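Local coordinates for protein purine nucleoside phosphorylase (Schistosoma mansoni, PDB 6AXA) that probably catalyses the reversible phosphorolysis of inosine and guanosine, releasing the purine base and ribose 1-phosphate, at residues E191-F196 with G215-G220. Residues are numbered along the deposited sequence; the frame is centred on the assembly and turned at random.
Sequences EGVYAF and GCDVVG. With D4Y ((3S)-5-fluoro-3-hydroxy-1,3-dihydro-2H-indol-2-one), chain J.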
loop_
_atom_site.group_PDB
_atom_site.type_symbol
_atom_site.label_atom_id
_atom_site.label_comp_id
_atom_site.label_asym_id
_atom_site.label_seq_id
_atom_site.Cartn_x
_atom_site.Cartn_y
_atom_site.Cartn_z
ATOM N N GLU A 191 -7.488 1.191 26.579
ATOM C CA GLU A 191 -7.875 0.398 25.414
ATOM C C GLU A 191 -7.747 1.273 24.182
ATOM O O GLU A 191 -7.777 2.504 24.280
ATOM C CB GLU A 191 -9.305 -0.169 25.550
ATOM C CG GLU A 191 -10.423 0.885 25.534
ATOM C CD GLU A 191 -11.824 0.270 25.649
ATOM O OE1 GLU A 191 -11.954 -0.906 26.076
ATOM O OE2 GLU A 191 -12.794 0.969 25.297
ATOM N N GLY A 192 -7.568 0.662 23.017
ATOM C CA GLY A 192 -7.404 1.495 21.838
ATOM C C GLY A 192 -7.242 0.745 20.524
ATOM O O GLY A 192 -7.163 -0.490 20.472
ATOM N N VAL A 193 -7.243 1.545 19.457
ATOM C CA VAL A 193 -7.138 1.090 18.054
ATOM C C VAL A 193 -5.677 1.146 17.592
ATOM O O VAL A 193 -5.017 2.191 17.700
ATOM C CB VAL A 193 -8.027 1.963 17.140
ATOM C CG1 VAL A 193 -7.845 1.600 15.638
ATOM C CG2 VAL A 193 -9.515 1.858 17.554
ATOM N N TYR A 194 -5.184 0.038 17.029
ATOM C CA TYR A 194 -3.799 -0.109 16.571
ATOM C C TYR A 194 -3.693 0.123 15.072
ATOM O O TYR A 194 -4.354 -0.572 14.280
ATOM C CB TYR A 194 -3.316 -1.515 16.895
ATOM C CG TYR A 194 -1.872 -1.900 16.535
ATOM C CD1 TYR A 194 -0.869 -1.930 17.519
ATOM C CD2 TYR A 194 -1.535 -2.329 15.275
ATOM C CE1 TYR A 194 0.452 -2.335 17.218
ATOM C CE2 TYR A 194 -0.211 -2.748 14.953
ATOM C CZ TYR A 194 0.770 -2.758 15.921
ATOM O OH TYR A 194 2.070 -3.173 15.658
ATOM N N ALA A 195 -2.846 1.075 14.679
ATOM C CA ALA A 195 -2.516 1.304 13.258
ATOM C C ALA A 195 -1.289 0.493 12.872
ATOM O O ALA A 195 -0.242 0.622 13.504
ATOM C CB ALA A 195 -2.212 2.777 12.991
ATOM N N PHE A 196 -1.390 -0.282 11.787
ATOM C CA PHE A 196 -0.269 -1.081 11.272
ATOM C C PHE A 196 0.494 -0.218 10.274
ATOM O O PHE A 196 -0.004 0.053 9.180
ATOM C CB PHE A 196 -0.812 -2.376 10.652
ATOM C CG PHE A 196 0.235 -3.326 10.077
ATOM C CD1 PHE A 196 1.564 -3.246 10.440
ATOM C CD2 PHE A 196 -0.143 -4.313 9.120
ATOM C CE1 PHE A 196 2.519 -4.147 9.910
ATOM C CE2 PHE A 196 0.796 -5.174 8.576
ATOM C CZ PHE A 196 2.135 -5.097 8.948
ATOM N N GLY A 215 -8.323 8.598 13.801
ATOM C CA GLY A 215 -8.846 7.834 14.914
ATOM C C GLY A 215 -7.964 6.705 15.405
ATOM O O GLY A 215 -8.458 5.816 16.126
ATOM N N CYS A 216 -6.672 6.733 15.086
ATOM C CA CYS A 216 -5.737 5.738 15.586
ATOM C C CYS A 216 -5.282 6.143 16.976
ATOM O O CYS A 216 -5.033 7.324 17.239
ATOM C CB CYS A 216 -4.514 5.610 14.665
ATOM S SG CYS A 216 -4.918 5.222 12.943
ATOM N N ASP A 217 -5.156 5.165 17.871
ATOM C CA ASP A 217 -4.657 5.438 19.211
ATOM C C ASP A 217 -3.176 5.105 19.392
ATOM O O ASP A 217 -2.502 5.789 20.169
ATOM C CB ASP A 217 -5.476 4.673 20.260
ATOM C CG ASP A 217 -6.972 5.084 20.242
ATOM O OD1 ASP A 217 -7.233 6.302 20.342
ATOM O OD2 ASP A 217 -7.866 4.219 20.091
ATOM N N VAL A 218 -2.659 4.085 18.695
ATOM C CA VAL A 218 -1.260 3.645 18.786
ATOM C C VAL A 218 -0.836 3.203 17.387
ATOM O O VAL A 218 -1.675 2.942 16.524
ATOM C CB VAL A 218 -1.058 2.489 19.812
ATOM C CG1 VAL A 218 -1.664 2.846 21.167
ATOM C CG2 VAL A 218 -1.691 1.191 19.333
ATOM N N VAL A 219 0.489 3.118 17.159
ATOM C CA VAL A 219 1.037 2.712 15.858
ATOM C C VAL A 219 2.211 1.748 16.052
ATOM O O VAL A 219 3.080 1.966 16.910
ATOM C CB VAL A 219 1.451 3.940 15.003
ATOM C CG1 VAL A 219 2.401 4.857 15.755
ATOM C CG2 VAL A 219 2.029 3.499 13.638
ATOM N N GLY A 220 2.209 0.638 15.292
ATOM C CA GLY A 220 3.309 -0.323 15.299
ATOM C C GLY A 220 3.483 -1.073 13.984
ATOM O O GLY A 220 2.663 -0.948 13.073
HETATM C C7 D4Y J . 6.899 1.816 17.170
HETATM C C4 D4Y J . 7.712 3.612 19.079
HETATM C C5 D4Y J . 7.760 2.264 19.331
HETATM C C6 D4Y J . 7.344 1.344 18.393
HETATM C C3 D4Y J . 7.230 4.091 17.864
HETATM C C2 D4Y J . 6.825 3.167 16.928
HETATM C C1 D4Y J . 6.066 2.239 15.028
HETATM F F D4Y J . 8.221 1.823 20.518
HETATM C C D4Y J . 6.219 1.107 16.046
HETATM O O D4Y J . 6.807 -0.101 15.613
HETATM N N D4Y J . 6.311 3.384 15.691
HETATM O O1 D4Y J . 5.625 2.133 13.871
#
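Tyr194 lays one face of its ring over the backbone of Gly220: Tyr194 CZ is 3.6 Å from Gly220 CA, and the hydroxyl reaches past it to accept a hydrogen bond from Ser222 N. With its CG anti to the backbone N (chi1 -179°), the Tyr194 ring runs along the neighbouring strand, where Tyr194 CD1 meets Val218 CG2 at 3.7 Å and the two side chains cross at about a right angle. On the face carrying Ala195 and Val219, Ala195 CB touches Cys216 SG at 3.6 Å. The Phe196 ring turns its edge to Gly220 O. Asp217 grips the start of the pairing: OD2 takes Val193 N through its anti lone pair (2.8 Å, 166°), OD1 is hydrogen-bonded to Asn123 ND2, and Val193 O accepts from both Asp217 N and Val218 N. The parallel pairing continues with hydrogen bonds from Ala195 N to Val218 O (2.9 Å) and from Gly220 N to Ala195 O (3.0 Å). Strands 189-196 and 218-220, linked through helix 205-213, form a beta-alpha-beta crossover of the phosphorylase fold; its end borders the site of the bound oxindole, with Gly220 CA 3.3 Å from ligand atom C and Asn197 and Glu203 hydrogen-bonded to the ligand.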